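Local atomic coordinates of proline iminopeptidase (Streptomyces halstedii, PDB entry 3WMR), a protein that probably releases N-terminal proline from peptides, and is an alpha/beta-hydrolase-fold amidohydrolase with a hydrophobic tunnel for polyketide substrates. Residues Ala153-Arg166 with Glu235-Glu248. Numbering follows the deposited sequence.
Sequences ASMKIWLQEMARLR and EFHVIGTLRDWSVE. With P4G (1-ethoxy-2-(2-ethoxyethoxy)ethane), chain E.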
# COMPACT_ATOMS: atom_id res chain seq x y z
N ALA A 153 5.91 -9.10 -4.02
CA ALA A 153 5.84 -9.28 -5.48
C ALA A 153 4.81 -10.34 -5.87
O ALA A 153 4.37 -10.40 -7.02
CB ALA A 153 7.19 -9.67 -6.05
N SER A 154 4.41 -11.16 -4.90
CA SER A 154 3.48 -12.26 -5.14
C SER A 154 2.68 -12.59 -3.89
O SER A 154 3.25 -12.82 -2.83
CB SER A 154 4.25 -13.51 -5.54
OG SER A 154 3.42 -14.66 -5.49
N MET A 155 1.37 -12.67 -4.02
CA MET A 155 0.54 -13.11 -2.89
C MET A 155 0.73 -14.59 -2.56
O MET A 155 0.44 -15.02 -1.44
CB MET A 155 -0.93 -12.79 -3.15
CG MET A 155 -1.20 -11.30 -3.34
SD MET A 155 -0.42 -10.20 -2.13
CE MET A 155 -1.34 -10.59 -0.61
N LYS A 156 1.26 -15.38 -3.51
CA LYS A 156 1.61 -16.77 -3.21
C LYS A 156 2.76 -16.85 -2.24
O LYS A 156 2.69 -17.59 -1.24
CB LYS A 156 2.01 -17.54 -4.49
CG LYS A 156 0.85 -17.80 -5.41
CD LYS A 156 1.26 -18.70 -6.57
CE LYS A 156 0.15 -18.80 -7.60
NZ LYS A 156 -1.08 -19.43 -7.02
N ILE A 157 3.83 -16.11 -2.52
CA ILE A 157 4.96 -16.05 -1.63
C ILE A 157 4.51 -15.41 -0.30
O ILE A 157 4.92 -15.85 0.77
CB ILE A 157 6.14 -15.24 -2.22
CG1 ILE A 157 6.66 -15.90 -3.51
CG2 ILE A 157 7.27 -15.15 -1.21
CD1 ILE A 157 7.65 -15.04 -4.28
N TRP A 158 3.64 -14.40 -0.38
CA TRP A 158 3.07 -13.78 0.83
C TRP A 158 2.46 -14.85 1.73
O TRP A 158 2.86 -14.97 2.87
CB TRP A 158 2.02 -12.73 0.44
CG TRP A 158 1.37 -11.96 1.60
CD1 TRP A 158 0.22 -12.29 2.23
CD2 TRP A 158 1.80 -10.72 2.17
NE1 TRP A 158 -0.10 -11.34 3.16
CE2 TRP A 158 0.88 -10.38 3.17
CE3 TRP A 158 2.90 -9.88 1.95
CZ2 TRP A 158 1.00 -9.23 3.95
CZ3 TRP A 158 3.02 -8.72 2.73
CH2 TRP A 158 2.08 -8.40 3.71
N LEU A 159 1.55 -15.66 1.19
CA LEU A 159 0.89 -16.68 2.00
C LEU A 159 1.85 -17.73 2.56
O LEU A 159 1.65 -18.19 3.68
CB LEU A 159 -0.28 -17.34 1.25
CG LEU A 159 -1.56 -16.52 1.29
CD1 LEU A 159 -2.61 -17.11 0.35
CD2 LEU A 159 -2.10 -16.42 2.72
N GLN A 160 2.89 -18.11 1.82
CA GLN A 160 3.93 -18.99 2.38
C GLN A 160 4.65 -18.35 3.57
O GLN A 160 4.89 -18.98 4.62
CB GLN A 160 4.94 -19.38 1.30
CG GLN A 160 4.31 -20.29 0.27
CD GLN A 160 5.09 -20.46 -1.02
OE1 GLN A 160 5.96 -19.66 -1.36
NE2 GLN A 160 4.77 -21.52 -1.74
N GLU A 161 4.96 -17.07 3.42
CA GLU A 161 5.66 -16.36 4.47
C GLU A 161 4.76 -16.11 5.70
O GLU A 161 5.25 -16.18 6.82
CB GLU A 161 6.29 -15.07 3.93
CG GLU A 161 7.51 -15.35 3.06
CD GLU A 161 8.67 -15.87 3.88
OE1 GLU A 161 9.39 -15.06 4.52
OE2 GLU A 161 8.88 -17.11 3.89
N MET A 162 3.47 -15.88 5.48
CA MET A 162 2.52 -15.77 6.60
C MET A 162 2.52 -17.05 7.46
O MET A 162 2.54 -16.98 8.68
CB MET A 162 1.10 -15.52 6.10
CG MET A 162 0.86 -14.18 5.41
SD MET A 162 1.47 -12.71 6.26
CE MET A 162 3.06 -12.48 5.48
N ALA A 163 2.49 -18.21 6.80
CA ALA A 163 2.54 -19.48 7.50
C ALA A 163 3.83 -19.59 8.31
O ALA A 163 3.83 -20.09 9.44
CB ALA A 163 2.43 -20.64 6.51
N ARG A 164 4.94 -19.10 7.76
CA ARG A 164 6.21 -19.13 8.47
C ARG A 164 6.15 -18.25 9.72
O ARG A 164 6.49 -18.68 10.83
CB ARG A 164 7.34 -18.68 7.53
CG ARG A 164 8.72 -19.02 8.04
CD ARG A 164 9.81 -18.61 7.06
NE ARG A 164 9.80 -17.17 6.79
CZ ARG A 164 10.22 -16.22 7.64
NH1 ARG A 164 10.70 -16.54 8.84
NH2 ARG A 164 10.15 -14.95 7.29
N LEU A 165 5.67 -17.02 9.55
CA LEU A 165 5.58 -16.06 10.68
C LEU A 165 4.59 -16.52 11.73
O LEU A 165 4.82 -16.34 12.94
CB LEU A 165 5.16 -14.69 10.16
CG LEU A 165 6.13 -14.01 9.18
CD1 LEU A 165 5.54 -12.68 8.76
CD2 LEU A 165 7.51 -13.84 9.81
N ARG A 166 3.49 -17.12 11.28
CA ARG A 166 2.44 -17.59 12.17
C ARG A 166 2.93 -18.75 13.03
O ARG A 166 2.58 -18.83 14.20
CB ARG A 166 1.18 -18.00 11.39
CG ARG A 166 0.33 -16.83 10.89
CD ARG A 166 -0.68 -17.29 9.82
NE ARG A 166 -1.59 -18.31 10.36
CZ ARG A 166 -2.92 -18.30 10.26
NH1 ARG A 166 -3.55 -17.34 9.61
NH2 ARG A 166 -3.63 -19.28 10.81
N GLU A 235 -4.64 -8.75 7.15
CA GLU A 235 -3.37 -8.73 6.44
C GLU A 235 -2.81 -10.10 6.03
O GLU A 235 -2.24 -10.23 4.94
CB GLU A 235 -2.32 -8.02 7.30
CG GLU A 235 -2.51 -6.51 7.35
CD GLU A 235 -2.32 -5.92 5.97
OE1 GLU A 235 -1.17 -5.97 5.48
OE2 GLU A 235 -3.33 -5.47 5.38
N PHE A 236 -2.95 -11.10 6.90
CA PHE A 236 -2.33 -12.41 6.68
C PHE A 236 -3.30 -13.49 6.15
O PHE A 236 -2.88 -14.41 5.43
CB PHE A 236 -1.60 -12.90 7.93
CG PHE A 236 -2.45 -12.94 9.19
CD1 PHE A 236 -2.35 -11.93 10.15
CD2 PHE A 236 -3.33 -13.98 9.42
CE1 PHE A 236 -3.11 -11.98 11.31
CE2 PHE A 236 -4.10 -14.02 10.59
CZ PHE A 236 -3.98 -13.02 11.53
N HIS A 237 -4.59 -13.37 6.49
CA HIS A 237 -5.60 -14.35 6.04
C HIS A 237 -6.12 -13.88 4.69
O HIS A 237 -7.23 -13.35 4.57
CB HIS A 237 -6.74 -14.51 7.07
CG HIS A 237 -7.63 -15.69 6.84
ND1 HIS A 237 -7.15 -16.96 6.54
CD2 HIS A 237 -8.98 -15.82 6.91
CE1 HIS A 237 -8.16 -17.80 6.42
NE2 HIS A 237 -9.28 -17.14 6.64
N VAL A 238 -5.29 -14.08 3.67
CA VAL A 238 -5.61 -13.62 2.32
C VAL A 238 -6.40 -14.70 1.59
O VAL A 238 -5.83 -15.65 1.06
CB VAL A 238 -4.34 -13.29 1.51
CG1 VAL A 238 -4.69 -12.92 0.06
CG2 VAL A 238 -3.58 -12.17 2.17
N ILE A 239 -7.72 -14.54 1.59
CA ILE A 239 -8.62 -15.49 0.94
C ILE A 239 -9.48 -14.83 -0.15
O ILE A 239 -10.37 -15.47 -0.71
CB ILE A 239 -9.54 -16.19 1.98
CG1 ILE A 239 -10.43 -15.19 2.71
CG2 ILE A 239 -8.70 -16.99 2.96
CD1 ILE A 239 -11.51 -15.84 3.56
N GLY A 240 -9.23 -13.55 -0.43
CA GLY A 240 -9.98 -12.81 -1.43
C GLY A 240 -9.45 -13.13 -2.81
O GLY A 240 -8.61 -14.01 -2.96
N THR A 241 -9.94 -12.40 -3.81
CA THR A 241 -9.63 -12.67 -5.21
C THR A 241 -8.17 -12.43 -5.61
O THR A 241 -7.75 -12.91 -6.65
CB THR A 241 -10.51 -11.84 -6.16
OG1 THR A 241 -10.36 -10.45 -5.87
CG2 THR A 241 -11.98 -12.23 -6.03
N LEU A 242 -7.38 -11.73 -4.79
CA LEU A 242 -5.95 -11.57 -5.12
C LEU A 242 -5.05 -12.67 -4.57
O LEU A 242 -3.83 -12.62 -4.72
CB LEU A 242 -5.43 -10.18 -4.69
CG LEU A 242 -6.09 -8.97 -5.38
CD1 LEU A 242 -5.46 -7.69 -4.89
CD2 LEU A 242 -6.03 -9.04 -6.92
N ARG A 243 -5.66 -13.67 -3.97
CA ARG A 243 -4.96 -14.78 -3.32
C ARG A 243 -3.81 -15.42 -4.11
O ARG A 243 -2.77 -15.75 -3.53
CB ARG A 243 -6.00 -15.86 -2.99
CG ARG A 243 -5.45 -17.13 -2.40
CD ARG A 243 -6.59 -18.04 -2.00
NE ARG A 243 -6.09 -19.31 -1.48
CZ ARG A 243 -5.70 -19.53 -0.22
NH1 ARG A 243 -5.76 -18.56 0.72
NH2 ARG A 243 -5.27 -20.74 0.11
N ASP A 244 -4.01 -15.62 -5.41
CA ASP A 244 -2.99 -16.25 -6.25
C ASP A 244 -2.20 -15.24 -7.08
O ASP A 244 -1.37 -15.61 -7.91
CB ASP A 244 -3.66 -17.31 -7.16
CG ASP A 244 -4.16 -18.53 -6.37
OD1 ASP A 244 -3.34 -19.14 -5.66
OD2 ASP A 244 -5.36 -18.87 -6.45
N TRP A 245 -2.43 -13.96 -6.86
CA TRP A 245 -1.92 -12.95 -7.78
C TRP A 245 -0.43 -12.61 -7.58
O TRP A 245 0.05 -12.43 -6.46
CB TRP A 245 -2.77 -11.70 -7.65
CG TRP A 245 -2.45 -10.63 -8.64
CD1 TRP A 245 -2.41 -10.75 -10.00
CD2 TRP A 245 -2.15 -9.27 -8.33
NE1 TRP A 245 -2.09 -9.54 -10.56
CE2 TRP A 245 -1.92 -8.61 -9.56
CE3 TRP A 245 -2.05 -8.53 -7.14
CZ2 TRP A 245 -1.60 -7.26 -9.64
CZ3 TRP A 245 -1.73 -7.19 -7.21
CH2 TRP A 245 -1.50 -6.57 -8.45
N SER A 246 0.28 -12.52 -8.71
CA SER A 246 1.69 -12.15 -8.72
C SER A 246 1.96 -11.08 -9.77
O SER A 246 1.37 -11.13 -10.86
CB SER A 246 2.53 -13.38 -9.04
OG SER A 246 3.90 -13.04 -9.12
N VAL A 247 2.84 -10.13 -9.47
CA VAL A 247 3.28 -9.13 -10.48
C VAL A 247 4.66 -9.44 -11.09
O VAL A 247 5.18 -8.66 -11.90
CB VAL A 247 3.25 -7.68 -9.92
CG1 VAL A 247 1.85 -7.31 -9.47
CG2 VAL A 247 4.26 -7.48 -8.79
N GLU A 248 5.22 -10.60 -10.75
CA GLU A 248 6.58 -10.96 -11.12
C GLU A 248 6.81 -10.87 -12.64
O GLU A 248 7.90 -10.49 -13.08
CB GLU A 248 6.92 -12.36 -10.64
CG GLU A 248 7.00 -12.53 -9.12
CD GLU A 248 6.93 -13.98 -8.70
OE1 GLU A 248 5.83 -14.57 -8.73
OE2 GLU A 248 7.98 -14.56 -8.36
C8 P4G E . -6.04 -12.32 -9.62
C7 P4G E . -5.60 -12.13 -11.05
O4 P4G E . -5.90 -10.81 -11.53
C6 P4G E . -5.56 -10.63 -12.92
C5 P4G E . -5.50 -9.16 -13.33
O3 P4G E . -4.14 -8.73 -13.47
C4 P4G E . -3.94 -7.60 -14.32
C3 P4G E . -2.50 -7.11 -14.19
O2 P4G E . -1.66 -8.09 -13.54
C2 P4G E . -0.37 -8.25 -14.15
C1 P4G E . 0.41 -9.32 -13.42
O HOH W 1 4.51 -16.31 -7.18
O HOH W 2 -2.31 -16.79 6.92
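Ser-154 and Ser-246 form a single beta bridge, their CA atoms 4.0 Å apart, just where helix 155-166 begins. Val-247 N donates to Ala-153 O and Met-155 N to Trp-245 O (2.8 Å), which ties the irregular loop 235-248 to the start of the helix. Ser-154 is the N-cap: its OG, anti to the backbone N (chi1 167°), accepts two weak bonds from Lys-156 N and Ile-157 N, and a water links it to Glu-248 OE1. Trp-245 NE1 bonds weakly, at the indole edge, to O2 of the bound ether P4G. Lys-156 NZ meets Asp-244 OD1 at 2.7 Å in a salt bridge, approaching from above the carboxylate plane. The helix follows strand 143-149 of the alpha/beta hydrolase sheet, and the loop leads back toward strand 258-263; between them lies a largely helical insertion without strands, consistent with the cap domain of the S33 family. Midway along the contact, the Trp-158 ring is sandwiched between Met-162 CE over the middle of one face and Met-155 CE nearer the rim of the other, while NE1 donates in the ring plane to Glu-235 O (3.0 Å). A phenylalanine in place of Trp-158 would probably leave that carbonyl without its indole donor and thin the filling between the two methionine methyls. The Glu-235 side chain, bonded to Tyr-227, comes near the predicted catalytic His-293 and Ser-126. Val-238 CG2 lies 3.8 Å from Trp-158 CD1. Leu-159 CD1 sits over one face of the Arg-243 guanidinium, whose NH1 bonds Val-238 O. Met-162 SD packs 3.5 Å from Phe-236 CB, and Arg-166 NH1 comes 3.4 Å from Phe-236 CD2, guanidinium and ring planes 86° apart, while its NH2 is salt-bridged to Glu-181.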